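Glycosyl hydrolase, family 38 (PDB 5KBP) probably hydrolyses terminal alpha-linked mannose residues from carbohydrates, as a bacterial alpha-mannosidase of glycoside hydrolase family 38. Local coordinates at residues Leu123-Asp128 and Ser261-Tyr266; Leu188-Trp193 and Leu228-Val233. All coordinates share one frame; numbering follows the deposited sequence.

Interaction 1 of 2, residues Leu123-Asp128 and Ser261-Tyr266; sequences LGYFPD and SNFDDY
Segments 123-128 and 261-266 come nearest at Leu123 and Phe263, whose CA atoms lie 7.6 Å apart, and no hydrogen bond crosses between them. Side chains bridge the gap. Leu123 lays one methyl over a face of the Phe263 ring: CD2 is 3.5 Å from CD1 of Phe263 and 3.8 Å from the ring centroid, a CH-pi contact set toward the rim. With CG anti to the carbonyl carbon (chi1 -83°), the phenyl ring reaches out from the helix toward the strand. Farther along that ring, CE2 of Phe263 meets CE1 of Tyr125 at 3.8 Å; the planes are inclined at 68°, and the two rings meet obliquely. Both segments belong to the N-terminal family 38 region, where strand 124-126 forms one margin of a mixed five-stranded sheet and helix 263-270 follows strand 256-260 of a three-stranded parallel sheet, so the contact joins the margin of the mixed sheet to the helix that follows the parallel one. His53 also packs here, edge-to-face with Phe263 and with its ring meeting that of Tyr125. The helix start is held by its N-cap, Asn262: OD1 accepts from the backbone N of Asp265 at 3.0 Å, the donor standing 36° out of the amide plane. The same amide's ND2 gives a weak bond to Asp265 OD2 and a hydrogen bond to OD1 of Asn50.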
loop_
_atom_site.group_PDB
_atom_site.type_symbol
_atom_site.label_atom_id
_atom_site.label_comp_id
_atom_site.label_asym_id
_atom_site.label_seq_id
_atom_site.Cartn_x
_atom_site.Cartn_y
_atom_site.Cartn_z
ATOM N N LEU A 123 -11.249 30.069 6.600
ATOM C CA LEU A 123 -10.759 29.954 7.968
ATOM C C LEU A 123 -9.658 28.909 8.016
ATOM O O LEU A 123 -9.875 27.762 7.613
ATOM C CB LEU A 123 -11.891 29.577 8.929
ATOM C CG LEU A 123 -11.468 29.243 10.359
ATOM C CD1 LEU A 123 -10.967 30.488 11.078
ATOM C CD2 LEU A 123 -12.611 28.592 11.122
ATOM N N GLY A 124 -8.485 29.300 8.506
ATOM C CA GLY A 124 -7.445 28.333 8.799
ATOM C C GLY A 124 -7.897 27.394 9.897
ATOM O O GLY A 124 -8.271 27.841 10.984
ATOM N N TYR A 125 -7.881 26.093 9.629
ATOM C CA TYR A 125 -8.467 25.098 10.524
ATOM C C TYR A 125 -7.347 24.224 11.084
ATOM O O TYR A 125 -6.837 23.337 10.396
ATOM C CB TYR A 125 -9.514 24.272 9.781
ATOM C CG TYR A 125 -10.563 23.632 10.664
ATOM C CD1 TYR A 125 -11.424 24.409 11.427
ATOM C CD2 TYR A 125 -10.711 22.252 10.712
ATOM C CE1 TYR A 125 -12.391 23.826 12.231
ATOM C CE2 TYR A 125 -11.674 21.662 11.509
ATOM C CZ TYR A 125 -12.512 22.453 12.266
ATOM O OH TYR A 125 -13.471 21.868 13.061
ATOM N N PHE A 126 -6.970 24.479 12.337
ATOM C CA PHE A 126 -5.957 23.690 13.041
ATOM C C PHE A 126 -6.507 23.219 14.384
ATOM O O PHE A 126 -5.956 23.539 15.441
ATOM C CB PHE A 126 -4.678 24.501 13.239
ATOM C CG PHE A 126 -4.128 25.093 11.976
ATOM C CD1 PHE A 126 -3.257 24.370 11.179
ATOM C CD2 PHE A 126 -4.473 26.378 11.590
ATOM C CE1 PHE A 126 -2.746 24.912 10.020
ATOM C CE2 PHE A 126 -3.964 26.926 10.429
ATOM C CZ PHE A 126 -3.099 26.191 9.645
ATOM N N PRO A 127 -7.585 22.430 14.379
ATOM C CA PRO A 127 -8.248 22.113 15.654
ATOM C C PRO A 127 -7.429 21.214 16.563
ATOM O O PRO A 127 -7.570 21.306 17.789
ATOM C CB PRO A 127 -9.547 21.431 15.208
ATOM C CG PRO A 127 -9.193 20.795 13.910
ATOM C CD PRO A 127 -8.202 21.717 13.246
ATOM N N ASP A 128 -6.570 20.356 16.008
ATOM C CA ASP A 128 -5.838 19.381 16.808
ATOM C C ASP A 128 -4.357 19.333 16.445
ATOM O O ASP A 128 -3.686 18.339 16.739
ATOM C CB ASP A 128 -6.467 17.993 16.656
ATOM C CG ASP A 128 -6.155 17.080 17.821
ATOM O OD1 ASP A 128 -5.889 17.598 18.925
ATOM O OD2 ASP A 128 -6.175 15.845 17.633
ATOM N N SER A 261 -25.467 27.513 13.138
ATOM C CA SER A 261 -24.729 28.436 12.285
ATOM C C SER A 261 -23.518 27.781 11.633
ATOM O O SER A 261 -23.496 26.566 11.411
ATOM C CB SER A 261 -24.293 29.658 13.097
ATOM O OG SER A 261 -23.852 30.709 12.254
ATOM N N ASN A 262 -22.510 28.589 11.320
ATOM C CA ASN A 262 -21.325 28.128 10.612
ATOM C C ASN A 262 -20.205 29.128 10.859
ATOM O O ASN A 262 -20.431 30.232 11.360
ATOM C CB ASN A 262 -21.600 27.960 9.114
ATOM C CG ASN A 262 -22.246 29.186 8.501
ATOM O OD1 ASN A 262 -21.570 30.169 8.199
ATOM N ND2 ASN A 262 -23.559 29.132 8.310
ATOM N N PHE A 263 -18.986 28.728 10.490
ATOM C CA PHE A 263 -17.821 29.556 10.779
ATOM C C PHE A 263 -17.839 30.870 10.007
ATOM O O PHE A 263 -17.340 31.883 10.510
ATOM C CB PHE A 263 -16.539 28.783 10.481
ATOM C CG PHE A 263 -16.107 27.883 11.597
ATOM C CD1 PHE A 263 -15.722 28.417 12.815
ATOM C CD2 PHE A 263 -16.081 26.509 11.432
ATOM C CE1 PHE A 263 -15.323 27.598 13.850
ATOM C CE2 PHE A 263 -15.681 25.683 12.463
ATOM C CZ PHE A 263 -15.301 26.230 13.673
ATOM N N ASP A 264 -18.403 30.882 8.798
ATOM C CA ASP A 264 -18.466 32.119 8.025
ATOM C C ASP A 264 -19.331 33.162 8.723
ATOM O O ASP A 264 -18.948 34.333 8.828
ATOM C CB ASP A 264 -18.996 31.833 6.621
ATOM C CG ASP A 264 -18.031 31.016 5.792
ATOM O OD1 ASP A 264 -16.815 31.296 5.851
ATOM O OD2 ASP A 264 -18.486 30.091 5.088
ATOM N N ASP A 265 -20.506 32.752 9.207
ATOM C CA ASP A 265 -21.397 33.690 9.882
ATOM C C ASP A 265 -20.854 34.098 11.247
ATOM O O ASP A 265 -20.967 35.265 11.639
ATOM C CB ASP A 265 -22.792 33.082 10.024
ATOM C CG ASP A 265 -23.522 32.983 8.700
ATOM O OD1 ASP A 265 -23.115 33.678 7.746
ATOM O OD2 ASP A 265 -24.505 32.217 8.614
ATOM N N TYR A 266 -20.267 33.156 11.988
ATOM C CA TYR A 266 -19.732 33.483 13.307
ATOM C C TYR A 266 -18.571 34.465 13.204
ATOM O O TYR A 266 -18.515 35.456 13.942
ATOM C CB TYR A 266 -19.295 32.212 14.035
ATOM C CG TYR A 266 -18.679 32.482 15.392
ATOM C CD1 TYR A 266 -19.463 32.888 16.463
ATOM C CD2 TYR A 266 -17.313 32.335 15.601
ATOM C CE1 TYR A 266 -18.907 33.141 17.706
ATOM C CE2 TYR A 266 -16.748 32.584 16.842
ATOM C CZ TYR A 266 -17.551 32.986 17.890
ATOM O OH TYR A 266 -16.997 33.236 19.127
#

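Interaction 2 of 2, residues Leu188-Trp193 and Leu228-Val233; sequences LLFANW and LMMNGV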
loop_
_atom_site.group_PDB
_atom_site.type_symbol
_atom_site.label_atom_id
_atom_site.label_comp_id
_atom_site.label_asym_id
_atom_site.label_seq_id
_atom_site.Cartn_x
_atom_site.Cartn_y
_atom_site.Cartn_z
ATOM N N LEU A 188 -8.935 32.426 16.508
ATOM C CA LEU A 188 -10.101 31.879 17.195
ATOM C C LEU A 188 -9.662 30.626 17.941
ATOM O O LEU A 188 -9.363 29.600 17.322
ATOM C CB LEU A 188 -11.225 31.571 16.207
ATOM C CG LEU A 188 -12.541 31.048 16.792
ATOM C CD1 LEU A 188 -13.114 32.041 17.791
ATOM C CD2 LEU A 188 -13.546 30.750 15.688
ATOM N N LEU A 189 -9.622 30.709 19.267
ATOM C CA LEU A 189 -9.150 29.617 20.106
ATOM C C LEU A 189 -10.330 28.797 20.610
ATOM O O LEU A 189 -11.312 29.355 21.110
ATOM C CB LEU A 189 -8.343 30.150 21.290
ATOM C CG LEU A 189 -8.011 29.134 22.385
ATOM C CD1 LEU A 189 -7.046 28.075 21.872
ATOM C CD2 LEU A 189 -7.452 29.831 23.616
ATOM N N PHE A 190 -10.228 27.474 20.476
ATOM C CA PHE A 190 -11.180 26.560 21.106
ATOM C C PHE A 190 -10.791 26.449 22.578
ATOM O O PHE A 190 -10.173 25.481 23.026
ATOM C CB PHE A 190 -11.181 25.203 20.412
ATOM C CG PHE A 190 -11.532 25.267 18.950
ATOM C CD1 PHE A 190 -12.781 25.703 18.543
ATOM C CD2 PHE A 190 -10.618 24.877 17.985
ATOM C CE1 PHE A 190 -13.108 25.762 17.201
ATOM C CE2 PHE A 190 -10.939 24.932 16.642
ATOM C CZ PHE A 190 -12.187 25.375 16.249
ATOM N N ALA A 191 -11.154 27.486 23.342
ATOM C CA ALA A 191 -10.743 27.560 24.740
ATOM C C ALA A 191 -11.362 26.445 25.569
ATOM O O ALA A 191 -10.803 26.053 26.599
ATOM C CB ALA A 191 -11.105 28.925 25.325
ATOM N N ASN A 192 -12.513 25.928 25.142
ATOM C CA ASN A 192 -13.121 24.746 25.738
ATOM C C ASN A 192 -13.099 23.563 24.776
ATOM O O ASN A 192 -14.015 22.737 24.777
ATOM C CB ASN A 192 -14.548 25.047 26.192
ATOM C CG ASN A 192 -14.592 25.793 27.510
ATOM O OD1 ASN A 192 -14.510 25.189 28.580
ATOM N ND2 ASN A 192 -14.723 27.113 27.442
ATOM N N TRP A 193 -12.059 23.491 23.938
ATOM C CA TRP A 193 -11.855 22.423 22.962
ATOM C C TRP A 193 -12.931 22.440 21.882
ATOM O O TRP A 193 -13.960 23.107 22.030
ATOM C CB TRP A 193 -11.802 21.060 23.662
ATOM C CG TRP A 193 -11.021 20.019 22.919
ATOM C CD1 TRP A 193 -11.461 18.787 22.534
ATOM C CD2 TRP A 193 -9.662 20.118 22.471
ATOM N NE1 TRP A 193 -10.460 18.112 21.877
ATOM C CE2 TRP A 193 -9.347 18.908 21.824
ATOM C CE3 TRP A 193 -8.681 21.114 22.555
ATOM C CZ2 TRP A 193 -8.093 18.664 21.265
ATOM C CZ3 TRP A 193 -7.438 20.870 21.997
ATOM C CH2 TRP A 193 -7.156 19.656 21.360
ATOM N N LEU A 228 -19.392 30.465 20.789
ATOM C CA LEU A 228 -19.171 29.383 19.836
ATOM C C LEU A 228 -19.302 28.042 20.547
ATOM O O LEU A 228 -18.552 27.759 21.488
ATOM C CB LEU A 228 -17.795 29.509 19.179
ATOM C CG LEU A 228 -17.452 28.470 18.108
ATOM C CD1 LEU A 228 -18.327 28.641 16.877
ATOM C CD2 LEU A 228 -15.980 28.545 17.731
ATOM N N MET A 229 -20.253 27.227 20.098
ATOM C CA MET A 229 -20.430 25.862 20.579
ATOM C C MET A 229 -20.104 24.909 19.436
ATOM O O MET A 229 -20.793 24.910 18.410
ATOM C CB MET A 229 -21.854 25.628 21.084
ATOM C CG MET A 229 -22.277 26.530 22.231
ATOM S SD MET A 229 -21.285 26.314 23.718
ATOM C CE MET A 229 -21.537 24.572 24.044
ATOM N N MET A 230 -19.060 24.105 19.612
ATOM C CA MET A 230 -18.618 23.168 18.585
ATOM C C MET A 230 -19.354 21.846 18.774
ATOM O O MET A 230 -19.053 21.082 19.696
ATOM C CB MET A 230 -17.105 22.985 18.646
ATOM C CG MET A 230 -16.330 24.252 18.318
ATOM S SD MET A 230 -16.677 24.860 16.654
ATOM C CE MET A 230 -16.102 23.475 15.675
ATOM N N ASN A 231 -20.314 21.576 17.890
ATOM C CA ASN A 231 -21.194 20.412 18.007
ATOM C C ASN A 231 -20.564 19.234 17.264
ATOM O O ASN A 231 -20.924 18.898 16.133
ATOM C CB ASN A 231 -22.585 20.756 17.486
ATOM C CG ASN A 231 -23.505 19.556 17.429
ATOM O OD1 ASN A 231 -24.016 19.208 16.366
ATOM N ND2 ASN A 231 -23.719 18.914 18.570
ATOM N N GLY A 232 -19.604 18.600 17.924
ATOM C CA GLY A 232 -18.922 17.461 17.345
ATOM C C GLY A 232 -17.657 17.144 18.110
ATOM O O GLY A 232 -17.298 17.824 19.077
ATOM N N VAL A 233 -16.981 16.090 17.649
ATOM C CA VAL A 233 -15.748 15.610 18.267
ATOM C C VAL A 233 -15.114 14.580 17.332
ATOM O O VAL A 233 -15.585 14.383 16.206
ATOM C CB VAL A 233 -16.023 15.039 19.676
ATOM C CG1 VAL A 233 -16.715 13.690 19.596
ATOM C CG2 VAL A 233 -14.748 14.977 20.526
#
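Phe190 pushes the CE1 corner of its ring against the bent side chain of Met230, with CE1 3.7 Å from SD and the same distance from CG of the methionine. The sulfur lies 4.9 Å from the ring centroid and 65° off the normal, a Met-aromatic contact made obliquely. Met230 turns at every step, chi2 -60° and chi3 -62°, and this folding brings its CG and SD, and at 4.1 Å also its CE, up to CE1 of Phe190. The two side chains run roughly at right angles to each other. On its other flank CE1 of Phe190 touches CD2 of Leu228 at 4.0 Å, and the same leucine methyl meets CD2 of Leu188 at 3.9 Å. One branch of Leu228 therefore serves both residues of the facing segment.

Here the end of strand 184-189, inside the mixed five-stranded sheet, faces strand 226-231, at one margin of the three-stranded parallel sheet; the two sheets meet through apolar side chains, with no hydrogen bond between the two segments. Phe190 sits just where its strand ends, at the centre of an inverse gamma turn, and opens a type I turn closed by the bond from Trp193 N to Phe190 O, 2.9 Å long. Leu228 and Met230, two residues apart on their strand, both direct their CB toward the facing segment, while the CB of Met229 between them points away, and its side chain packs on Trp211 and Val218 of helix 204-219. Phe263 and Tyr266 of helix 263-270 also pack on Leu228. The backbone around these residues has a polar partner in Asn196, whose OD1 accepts from Met230 N and whose ND2 donates to Leu228 O.

Interactions 1 and 2, with centres 10 Å apart, are two parts of one buried apolar cluster in the N-terminal family 38 region. Helix 263-270 brings them together: CZ of Phe263 reaches CE of Met230 at 3.5 Å, and the Tyr266 ring touches both leucines of interaction 2, its CZ 3.7 Å from CB of Leu228 and its CE2 3.8 Å from CD1 of Leu188. In the loop that follows strand 124-126, OD1 of Asp128 comes within 3.4 Å of CZ2 of Trp193. Strands 124-126 and 184-189 flank strand 147-150 in the mixed sheet. Both contacts lie away from the calcium-binding residues Phe253 and Tyr256.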